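Local structure of sulfoquinovosidase (Escherichia coli, 5AEG) at residues A[126-131]-A[599-604]; A[137-142]-A[589-594]; A[190-195]-A[593-598]. The protein hydrolyses sulfoquinovosyl diacylglycerides and simple sulfoquinovosides such as sulfoquinovosyl glycerol, releasing sulfoquinovose that the bacterium breaks down for carbon and sulfur. One frame throughout, in Å; residues are numbered along the deposited sequence.

Interaction 1. Residues A[126-131]-A[599-604]; sequences EDHIYG and HTYTLK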
loop_
_atom_site.group_PDB
_atom_site.type_symbol
_atom_site.label_atom_id
_atom_site.label_comp_id
_atom_site.label_asym_id
_atom_site.label_seq_id
_atom_site.Cartn_x
_atom_site.Cartn_y
_atom_site.Cartn_z
ATOM N N GLU A 126 17.186 -20.259 -7.650
ATOM C CA GLU A 126 15.855 -20.702 -7.150
ATOM C C GLU A 126 15.134 -19.731 -6.179
ATOM O O GLU A 126 13.965 -19.933 -5.839
ATOM C CB GLU A 126 15.962 -22.051 -6.437
ATOM C CG GLU A 126 16.833 -22.015 -5.220
ATOM C CD GLU A 126 18.348 -22.379 -5.514
ATOM O OE1 GLU A 126 18.878 -22.275 -6.675
ATOM O OE2 GLU A 126 19.001 -22.775 -4.544
ATOM N N ASP A 127 15.804 -18.689 -5.714
ATOM C CA ASP A 127 15.219 -17.874 -4.697
ATOM C C ASP A 127 13.983 -17.117 -5.264
ATOM O O ASP A 127 14.018 -16.655 -6.388
ATOM C CB ASP A 127 16.208 -16.824 -4.185
ATOM C CG ASP A 127 17.439 -17.418 -3.501
ATOM O OD1 ASP A 127 17.396 -18.576 -3.033
ATOM O OD2 ASP A 127 18.410 -16.652 -3.326
ATOM N N HIS A 128 12.958 -16.944 -4.444
ATOM C CA HIS A 128 11.901 -15.952 -4.725
ATOM C C HIS A 128 12.105 -14.755 -3.873
ATOM O O HIS A 128 12.779 -14.794 -2.811
ATOM C CB HIS A 128 10.476 -16.568 -4.495
ATOM C CG HIS A 128 10.276 -17.859 -5.203
ATOM N ND1 HIS A 128 9.885 -17.943 -6.524
ATOM C CD2 HIS A 128 10.479 -19.154 -4.794
ATOM C CE1 HIS A 128 9.783 -19.224 -6.890
ATOM N NE2 HIS A 128 10.166 -19.971 -5.869
ATOM N N ILE A 129 11.413 -13.657 -4.246
ATOM C CA ILE A 129 11.578 -12.408 -3.596
ATOM C C ILE A 129 10.173 -11.759 -3.464
ATOM O O ILE A 129 9.415 -11.729 -4.460
ATOM C CB ILE A 129 12.478 -11.492 -4.436
ATOM C CG1 ILE A 129 13.963 -11.981 -4.537
ATOM C CG2 ILE A 129 12.492 -10.102 -3.866
ATOM C CD1 ILE A 129 14.678 -11.906 -3.183
ATOM N N TYR A 130 9.883 -11.248 -2.304
ATOM C CA TYR A 130 8.577 -10.657 -2.036
ATOM C C TYR A 130 8.766 -9.305 -1.356
ATOM O O TYR A 130 9.802 -9.025 -0.705
ATOM C CB TYR A 130 7.758 -11.573 -1.109
ATOM C CG TYR A 130 7.632 -12.919 -1.638
ATOM C CD1 TYR A 130 6.700 -13.242 -2.609
ATOM C CD2 TYR A 130 8.499 -13.925 -1.206
ATOM C CE1 TYR A 130 6.645 -14.522 -3.173
ATOM C CE2 TYR A 130 8.445 -15.202 -1.722
ATOM C CZ TYR A 130 7.543 -15.504 -2.728
ATOM O OH TYR A 130 7.444 -16.732 -3.267
ATOM N N GLY A 131 7.745 -8.482 -1.516
ATOM C CA GLY A 131 7.692 -7.210 -0.853
ATOM C C GLY A 131 7.830 -6.045 -1.797
ATOM O O GLY A 131 7.143 -5.932 -2.821
ATOM N N HIS A 599 4.715 -24.991 -4.627
ATOM C CA HIS A 599 3.773 -24.366 -5.493
ATOM C C HIS A 599 3.241 -23.055 -4.879
ATOM O O HIS A 599 2.936 -22.091 -5.608
ATOM C CB HIS A 599 2.635 -25.319 -5.841
ATOM C CG HIS A 599 1.810 -24.810 -6.986
ATOM N ND1 HIS A 599 2.356 -24.499 -8.222
ATOM C CD2 HIS A 599 0.506 -24.456 -7.063
ATOM C CE1 HIS A 599 1.419 -24.000 -9.008
ATOM N NE2 HIS A 599 0.276 -23.993 -8.339
ATOM N N THR A 600 3.184 -23.001 -3.595
ATOM C CA THR A 600 2.527 -21.842 -2.902
ATOM C C THR A 600 3.353 -20.527 -3.115
ATOM O O THR A 600 2.786 -19.429 -2.987
ATOM C CB THR A 600 2.340 -22.029 -1.430
ATOM O OG1 THR A 600 3.606 -22.145 -0.731
ATOM C CG2 THR A 600 1.402 -23.255 -1.117
ATOM N N TYR A 601 4.618 -20.665 -3.556
ATOM C CA TYR A 601 5.517 -19.501 -3.665
ATOM C C TYR A 601 5.231 -18.726 -4.901
ATOM O O TYR A 601 5.681 -17.583 -5.038
ATOM C CB TYR A 601 7.017 -19.934 -3.554
ATOM C CG TYR A 601 7.377 -20.444 -2.162
ATOM C CD1 TYR A 601 7.216 -21.795 -1.801
ATOM C CD2 TYR A 601 7.909 -19.605 -1.211
ATOM C CE1 TYR A 601 7.524 -22.233 -0.528
ATOM C CE2 TYR A 601 8.235 -20.032 0.061
ATOM C CZ TYR A 601 8.042 -21.374 0.407
ATOM O OH TYR A 601 8.386 -21.731 1.691
ATOM N N THR A 602 4.535 -19.319 -5.870
ATOM C CA THR A 602 4.321 -18.666 -7.124
ATOM C C THR A 602 2.841 -18.191 -7.295
ATOM O O THR A 602 2.504 -17.729 -8.345
ATOM C CB THR A 602 4.696 -19.589 -8.308
ATOM O OG1 THR A 602 3.916 -20.748 -8.251
ATOM C CG2 THR A 602 6.203 -19.969 -8.280
ATOM N N LEU A 603 2.010 -18.400 -6.289
ATOM C CA LEU A 603 0.631 -18.000 -6.324
ATOM C C LEU A 603 0.592 -16.446 -6.171
ATOM O O LEU A 603 1.353 -15.851 -5.359
ATOM C CB LEU A 603 -0.179 -18.642 -5.210
ATOM C CG LEU A 603 -0.290 -20.193 -5.241
ATOM C CD1 LEU A 603 -0.980 -20.661 -3.982
ATOM C CD2 LEU A 603 -0.994 -20.668 -6.475
ATOM N N LYS A 604 -0.329 -15.860 -6.892
ATOM C CA LYS A 604 -0.568 -14.359 -6.882
ATOM C C LYS A 604 -1.985 -13.959 -6.488
ATOM O O LYS A 604 -2.193 -12.835 -5.995
ATOM C CB LYS A 604 -0.327 -13.808 -8.343
ATOM C CG LYS A 604 1.026 -14.120 -8.843
ATOM C CD LYS A 604 1.228 -13.785 -10.347
ATOM C CE LYS A 604 1.178 -12.307 -10.485
ATOM N NZ LYS A 604 1.847 -11.967 -11.777
#

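Interaction 2. Residues A[137-142]-A[589-594]; sequences SYFDLR and PLFLHY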
loop_
_atom_site.group_PDB
_atom_site.type_symbol
_atom_site.label_atom_id
_atom_site.label_comp_id
_atom_site.label_asym_id
_atom_site.label_seq_id
_atom_site.Cartn_x
_atom_site.Cartn_y
_atom_site.Cartn_z
ATOM N N SER A 137 1.143 -5.989 -10.027
ATOM C CA SER A 137 1.269 -6.943 -11.115
ATOM C C SER A 137 2.058 -8.215 -10.791
ATOM O O SER A 137 1.907 -9.248 -11.466
ATOM C CB SER A 137 1.963 -6.286 -12.336
ATOM O OG SER A 137 1.182 -5.214 -12.868
ATOM N N TYR A 138 2.915 -8.142 -9.782
ATOM C CA TYR A 138 3.787 -9.242 -9.380
ATOM C C TYR A 138 3.704 -9.353 -7.877
ATOM O O TYR A 138 3.612 -8.316 -7.178
ATOM C CB TYR A 138 5.240 -8.983 -9.809
ATOM C CG TYR A 138 5.392 -9.114 -11.306
ATOM C CD1 TYR A 138 5.357 -10.362 -11.921
ATOM C CD2 TYR A 138 5.460 -7.973 -12.123
ATOM C CE1 TYR A 138 5.394 -10.474 -13.333
ATOM C CE2 TYR A 138 5.552 -8.072 -13.491
ATOM C CZ TYR A 138 5.528 -9.298 -14.099
ATOM O OH TYR A 138 5.613 -9.314 -15.464
ATOM N N PHE A 139 3.721 -10.598 -7.357
ATOM C CA PHE A 139 3.945 -10.760 -5.924
ATOM C C PHE A 139 5.368 -11.261 -5.800
ATOM O O PHE A 139 6.234 -10.543 -5.239
ATOM C CB PHE A 139 2.884 -11.704 -5.287
ATOM C CG PHE A 139 3.145 -12.036 -3.840
ATOM C CD1 PHE A 139 3.628 -11.075 -2.919
ATOM C CD2 PHE A 139 2.916 -13.354 -3.391
ATOM C CE1 PHE A 139 3.920 -11.406 -1.591
ATOM C CE2 PHE A 139 3.177 -13.687 -2.075
ATOM C CZ PHE A 139 3.645 -12.703 -1.160
ATOM N N ASP A 140 5.630 -12.499 -6.264
ATOM C CA ASP A 140 7.047 -12.914 -6.456
ATOM C C ASP A 140 7.650 -11.939 -7.424
ATOM O O ASP A 140 7.223 -11.849 -8.568
ATOM C CB ASP A 140 7.115 -14.288 -7.027
ATOM C CG ASP A 140 8.558 -14.813 -7.200
ATOM O OD1 ASP A 140 9.545 -14.232 -6.761
ATOM O OD2 ASP A 140 8.661 -15.878 -7.790
ATOM N N LEU A 141 8.694 -11.210 -7.010
ATOM C CA LEU A 141 9.337 -10.217 -7.866
ATOM C C LEU A 141 10.517 -10.735 -8.692
ATOM O O LEU A 141 11.109 -10.027 -9.574
ATOM C CB LEU A 141 9.847 -9.078 -6.958
ATOM C CG LEU A 141 8.863 -8.422 -6.002
ATOM C CD1 LEU A 141 9.456 -7.319 -5.183
ATOM C CD2 LEU A 141 7.656 -7.930 -6.718
ATOM N N ARG A 142 10.902 -11.975 -8.459
ATOM C CA ARG A 142 12.068 -12.543 -9.223
ATOM C C ARG A 142 11.919 -12.587 -10.700
ATOM O O ARG A 142 10.881 -12.923 -11.205
ATOM C CB ARG A 142 12.468 -13.946 -8.670
ATOM C CG ARG A 142 13.945 -14.271 -8.973
ATOM C CD ARG A 142 14.867 -13.626 -7.965
ATOM N NE ARG A 142 16.268 -13.675 -8.328
ATOM C CZ ARG A 142 17.041 -14.744 -8.136
ATOM N NH1 ARG A 142 16.524 -15.858 -7.608
ATOM N NH2 ARG A 142 18.338 -14.681 -8.461
ATOM N N PRO A 589 0.092 -14.806 2.566
ATOM C CA PRO A 589 0.604 -15.650 1.524
ATOM C C PRO A 589 0.512 -17.116 2.027
ATOM O O PRO A 589 0.731 -17.311 3.218
ATOM C CB PRO A 589 2.073 -15.203 1.404
ATOM C CG PRO A 589 2.083 -13.809 1.953
ATOM C CD PRO A 589 1.092 -13.831 3.045
ATOM N N LEU A 590 0.141 -18.046 1.170
ATOM C CA LEU A 590 -0.055 -19.469 1.630
ATOM C C LEU A 590 1.266 -20.065 2.243
ATOM O O LEU A 590 1.203 -20.903 3.168
ATOM C CB LEU A 590 -0.506 -20.341 0.545
ATOM C CG LEU A 590 -2.038 -20.498 0.388
ATOM C CD1 LEU A 590 -2.795 -19.213 0.007
ATOM C CD2 LEU A 590 -2.380 -21.591 -0.579
ATOM N N PHE A 591 2.413 -19.565 1.798
ATOM C CA PHE A 591 3.703 -20.103 2.254
ATOM C C PHE A 591 4.005 -19.682 3.671
ATOM O O PHE A 591 4.861 -20.278 4.259
ATOM C CB PHE A 591 4.824 -19.844 1.254
ATOM C CG PHE A 591 5.087 -18.388 0.979
ATOM C CD1 PHE A 591 5.708 -17.594 1.906
ATOM C CD2 PHE A 591 4.694 -17.853 -0.191
ATOM C CE1 PHE A 591 5.987 -16.248 1.617
ATOM C CE2 PHE A 591 4.918 -16.510 -0.480
ATOM C CZ PHE A 591 5.591 -15.727 0.405
ATOM N N LEU A 592 3.261 -18.746 4.287
ATOM C CA LEU A 592 3.428 -18.492 5.692
ATOM C C LEU A 592 3.071 -19.748 6.540
ATOM O O LEU A 592 3.644 -19.931 7.654
ATOM C CB LEU A 592 2.618 -17.362 6.232
ATOM C CG LEU A 592 2.886 -15.931 5.749
ATOM C CD1 LEU A 592 2.209 -14.909 6.621
ATOM C CD2 LEU A 592 4.343 -15.660 5.568
ATOM N N HIS A 593 2.129 -20.541 6.038
ATOM C CA HIS A 593 1.644 -21.727 6.786
ATOM C C HIS A 593 1.923 -23.032 6.120
ATOM O O HIS A 593 1.677 -24.045 6.751
ATOM C CB HIS A 593 0.167 -21.593 7.146
ATOM C CG HIS A 593 -0.112 -20.464 8.030
ATOM N ND1 HIS A 593 0.437 -20.355 9.308
ATOM C CD2 HIS A 593 -0.830 -19.318 7.822
ATOM C CE1 HIS A 593 0.036 -19.219 9.851
ATOM N NE2 HIS A 593 -0.742 -18.581 8.972
ATOM N N TYR A 594 2.345 -23.058 4.850
ATOM C CA TYR A 594 2.596 -24.261 4.034
ATOM C C TYR A 594 3.999 -24.076 3.443
ATOM O O TYR A 594 4.199 -24.161 2.277
ATOM C CB TYR A 594 1.481 -24.504 2.936
ATOM C CG TYR A 594 0.151 -24.670 3.616
ATOM C CD1 TYR A 594 -0.264 -25.942 4.079
ATOM C CD2 TYR A 594 -0.650 -23.578 3.923
ATOM C CE1 TYR A 594 -1.432 -26.085 4.850
ATOM C CE2 TYR A 594 -1.862 -23.716 4.638
ATOM C CZ TYR A 594 -2.282 -24.980 5.053
ATOM O OH TYR A 594 -3.388 -25.167 5.847
#

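Interaction 3. Residues A[190-195]-A[593-598]; sequences TQKYYC and HYEDDA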
loop_
_atom_site.group_PDB
_atom_site.type_symbol
_atom_site.label_atom_id
_atom_site.label_comp_id
_atom_site.label_asym_id
_atom_site.label_seq_id
_atom_site.Cartn_x
_atom_site.Cartn_y
_atom_site.Cartn_z
ATOM N N THR A 190 13.523 -15.908 -0.096
ATOM C CA THR A 190 13.287 -17.290 0.364
ATOM C C THR A 190 14.527 -17.964 1.000
ATOM O O THR A 190 14.381 -19.076 1.460
ATOM C CB THR A 190 12.630 -18.154 -0.678
ATOM O OG1 THR A 190 13.358 -18.188 -1.897
ATOM C CG2 THR A 190 11.149 -17.642 -0.932
ATOM N N GLN A 191 15.690 -17.278 1.037
ATOM C CA GLN A 191 16.790 -17.656 2.000
ATOM C C GLN A 191 16.454 -17.245 3.407
ATOM O O GLN A 191 17.257 -17.338 4.296
ATOM C CB GLN A 191 18.078 -17.030 1.513
ATOM C CG GLN A 191 18.497 -17.602 0.164
ATOM C CD GLN A 191 19.981 -17.336 -0.177
ATOM O OE1 GLN A 191 20.817 -17.340 0.671
ATOM N NE2 GLN A 191 20.259 -17.044 -1.424
ATOM N N LYS A 192 15.226 -16.703 3.621
ATOM C CA LYS A 192 14.678 -16.356 4.890
ATOM C C LYS A 192 15.423 -15.216 5.602
ATOM O O LYS A 192 15.924 -15.338 6.752
ATOM C CB LYS A 192 14.478 -17.610 5.780
ATOM C CG LYS A 192 13.323 -18.461 5.311
ATOM C CD LYS A 192 13.095 -19.662 6.236
ATOM C CE LYS A 192 11.932 -20.510 5.761
ATOM N NZ LYS A 192 11.752 -21.624 6.743
ATOM N N TYR A 193 15.558 -14.098 4.881
ATOM C CA TYR A 193 16.029 -12.882 5.454
ATOM C C TYR A 193 15.194 -11.768 4.840
ATOM O O TYR A 193 14.582 -11.975 3.785
ATOM C CB TYR A 193 17.492 -12.635 5.181
ATOM C CG TYR A 193 17.893 -12.362 3.747
ATOM C CD1 TYR A 193 17.779 -11.073 3.202
ATOM C CD2 TYR A 193 18.418 -13.345 2.932
ATOM C CE1 TYR A 193 18.173 -10.819 1.880
ATOM C CE2 TYR A 193 18.859 -13.081 1.634
ATOM C CZ TYR A 193 18.697 -11.764 1.114
ATOM O OH TYR A 193 19.046 -11.479 -0.225
ATOM N N TYR A 194 15.266 -10.627 5.457
ATOM C CA TYR A 194 14.755 -9.392 4.825
ATOM C C TYR A 194 15.890 -8.462 4.697
ATOM O O TYR A 194 16.852 -8.508 5.509
ATOM C CB TYR A 194 13.668 -8.727 5.692
ATOM C CG TYR A 194 14.036 -8.051 7.047
ATOM C CD1 TYR A 194 14.742 -6.854 7.103
ATOM C CD2 TYR A 194 13.635 -8.592 8.273
ATOM C CE1 TYR A 194 15.089 -6.282 8.326
ATOM C CE2 TYR A 194 13.980 -7.993 9.497
ATOM C CZ TYR A 194 14.737 -6.859 9.514
ATOM O OH TYR A 194 15.119 -6.190 10.675
ATOM N N CYS A 195 15.797 -7.597 3.683
ATOM C CA CYS A 195 16.722 -6.465 3.538
ATOM C C CYS A 195 15.957 -5.148 3.522
ATOM O O CYS A 195 15.002 -5.024 2.747
ATOM C CB CYS A 195 17.456 -6.656 2.245
ATOM S SG CYS A 195 18.461 -5.248 1.749
ATOM N N HIS A 593 2.129 -20.541 6.038
ATOM C CA HIS A 593 1.644 -21.727 6.786
ATOM C C HIS A 593 1.923 -23.032 6.120
ATOM O O HIS A 593 1.677 -24.045 6.751
ATOM C CB HIS A 593 0.167 -21.593 7.146
ATOM C CG HIS A 593 -0.112 -20.464 8.030
ATOM N ND1 HIS A 593 0.437 -20.355 9.308
ATOM C CD2 HIS A 593 -0.830 -19.318 7.822
ATOM C CE1 HIS A 593 0.036 -19.219 9.851
ATOM N NE2 HIS A 593 -0.742 -18.581 8.972
ATOM N N TYR A 594 2.345 -23.058 4.850
ATOM C CA TYR A 594 2.596 -24.261 4.034
ATOM C C TYR A 594 3.999 -24.076 3.443
ATOM O O TYR A 594 4.199 -24.161 2.277
ATOM C CB TYR A 594 1.481 -24.504 2.936
ATOM C CG TYR A 594 0.151 -24.670 3.616
ATOM C CD1 TYR A 594 -0.264 -25.942 4.079
ATOM C CD2 TYR A 594 -0.650 -23.578 3.923
ATOM C CE1 TYR A 594 -1.432 -26.085 4.850
ATOM C CE2 TYR A 594 -1.862 -23.716 4.638
ATOM C CZ TYR A 594 -2.282 -24.980 5.053
ATOM O OH TYR A 594 -3.388 -25.167 5.847
ATOM N N GLU A 595 4.991 -23.846 4.310
ATOM C CA GLU A 595 6.357 -23.507 3.869
ATOM C C GLU A 595 7.018 -24.511 3.008
ATOM O O GLU A 595 7.798 -24.133 2.127
ATOM C CB GLU A 595 7.289 -23.239 5.075
ATOM C CG GLU A 595 7.111 -21.907 5.738
ATOM C CD GLU A 595 8.267 -21.566 6.665
ATOM O OE1 GLU A 595 9.269 -22.353 6.691
ATOM O OE2 GLU A 595 8.232 -20.495 7.309
ATOM N N ASP A 596 6.663 -25.803 3.187
ATOM C CA ASP A 596 7.310 -26.875 2.466
ATOM C C ASP A 596 6.675 -27.098 1.120
ATOM O O ASP A 596 7.134 -27.935 0.394
ATOM C CB ASP A 596 7.306 -28.172 3.328
ATOM C CG ASP A 596 5.880 -28.579 3.777
ATOM O OD1 ASP A 596 4.893 -27.704 3.826
ATOM O OD2 ASP A 596 5.764 -29.767 4.159
ATOM N N ASP A 597 5.583 -26.382 0.777
ATOM C CA ASP A 597 4.897 -26.584 -0.494
ATOM C C ASP A 597 5.436 -25.594 -1.538
ATOM O O ASP A 597 5.133 -24.360 -1.467
ATOM C CB ASP A 597 3.378 -26.467 -0.311
ATOM C CG ASP A 597 2.594 -26.768 -1.541
ATOM O OD1 ASP A 597 3.099 -26.540 -2.661
ATOM O OD2 ASP A 597 1.393 -27.180 -1.446
ATOM N N ALA A 598 6.214 -26.126 -2.488
ATOM C CA ALA A 598 6.888 -25.287 -3.519
ATOM C C ALA A 598 5.922 -24.463 -4.397
ATOM O O ALA A 598 6.215 -23.327 -4.763
ATOM C CB ALA A 598 7.782 -26.141 -4.410
#

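Interaction 1. Residues A[126-131]-A[599-604]
The phenol of Tyr130 donates a short hydrogen bond to the main chain, with Tyr130 OH 2.6 Å from Tyr601 O. It ties two domains of the glycoside hydrolase family 31 fold together. Tyr130 sits on strand 129-133 of the N-terminal galactose mutarotase-like domain. Tyr601 lies in a 3-10 segment of the C-terminal domain that begins before His599. The hydroxyl arrives in the carbonyl plane, on a lone pair, at a C=O...O angle of 118°. The acceptor also lies in the plane of the Tyr130 ring, at its edge. The same hydroxyl packs against the side chain of its partner, with Tyr130 OH 3.2 Å from Tyr601 CB.

Tyr601 CB also lies over one face of the His128 imidazole, 4.0 Å from the ring centroid, and makes a CH-pi contact. The opposite face is met by Glu126 O. The rings of His128 and Tyr601 are nearly parallel, at 14°, but so far offset that there is little stacking. His128 has CG beside the backbone N and anti to the carbonyl carbon (chi1 -51°), which brings the imidazole across to Tyr601. Asp140 OD2 is hydrogen-bonded to His128 ND1, which should limit the rotation of the ring. At its far end, Tyr601 OH is bonded to Glu595 O, and the Tyr601 ring stacks with Phe591.

Thr602 adds a methyl contact, with Thr602 CG2 3.9 Å from His128 CE1. Its hydroxyl turns back along the chain. Thr602 OG1 and Thr602 N both donate to His599 O, at 3.1 and 3.2 Å, from the same face of that carbonyl.

Interaction 2. Residues A[137-142]-A[589-594]
Phe139 has CG anti to its backbone N (chi1 174°), and this sends its ring out to Pro589 and Phe591. Phe591 has CG between its backbone N and carbonyl carbon (chi1 61°), and its ring comes from the opposite direction. The two phenyl rings touch by their rims without stacking. Their planes are almost parallel, only 10° apart, and the centroids are 6.0 Å apart. The nearest atoms are Phe139 CE2 and Phe591 CE2, at 3.7 Å.

The Pro589 side chain crosses that of Phe139 at about a right angle, with Pro589 CG 3.7 Å from Phe139 CZ. Pro589 CB also sits over one face of the Phe591 ring, toward the rim. One proline therefore touches both rings.

All three residues are buried, at a junction of three domains of the family 31 fold. The loop 137-142 joins strands 129-133 and 145-148 of the N-terminal beta domain. Residues 589-594 follow strand 587-588 of the C-terminal domain. Helix 486-495 of the TIM-barrel domain supplies Leu491 and Met495, which pack on both Phe139 and Pro589.

Each backbone is braced by its own bonds. Asp140 forms an Asx turn, in which Arg142 N is 3.1 Å from Asp140 OD1 and meets it from above the carboxylate plane. Asp140 OD1 also accepts from Ile129 N. In the other segment, Leu592 N donates to Pro589 O at 3.1 Å. Leu590 O accepts from two donors, His593 N and Tyr594 N, each at 3.0 Å.

Interaction 3. Residues A[190-195]-A[593-598]
Lys192 and Glu595 reach toward each other as two extended side chains that cross obliquely and meet at their charged groups. Lys192 NZ lies 2.6 Å from Glu595 OE1 in a hydrogen-bonded salt bridge. The ammonium comes to the syn side of the carboxylate, 30° out of its plane. The grip is one-sided: Lys192 NZ is 3.7 Å from Glu595 OE2, too far to share the bond between both oxygens. Only the last methylene of the lysine comes close as well, with Lys192 CE 3.4 Å from Glu595 OE1.

Both chains start in the same way, with CG anti to the carbonyl carbon and beside the backbone N. For Lys192 (chi1 -73°), this start and the straight chain beyond it carry NZ well away from its own backbone. That backbone takes a left-handed conformation (phi 66°) in the short loop between strands 186-189 and 193-197. Lys192 NZ has a second acceptor in Asp230 O, so the ammonium has both a carboxylate and a main-chain carbonyl as partners. Tyr232 of helix 232-243 packs on the lysine side chain. Glu595 touches Thr231.

Glu595 stands in a type I beta turn from Tyr594 to Asp597, closed by Asp597 N and Tyr594 O at 3.0 Å. With an alanine here, Lys192 would keep Asp230 O, but its charge would probably lose its mate and its long chain would be freer to swing.

The contact lies at the surface, away from the active site. It is an interdomain salt bridge, from the loop of the antiparallel hairpin 186-197 in the N-terminal beta domain to a beta turn of the C-terminal domain.

In the fold
All three contacts join the N-terminal beta domain to the loop between strands 587-588 and 607-609 of the C-terminal domain. Their chemistry follows their depth. Interaction 2 is fully buried and purely apolar. Interaction 1 is partly buried and mixes a hydrogen bond with ring packing. Interaction 3 lies at the surface and rests on a single ion pair. The first two touch directly: Tyr130 CD1 packs 3.4 Å from Phe139 CZ, and Ile129 O bonds Leu141 N. Interactions 1 and 3 are linked through Asp127 and Gln191 on the N-terminal side. Interactions 2 and 3 share His593 and Tyr594.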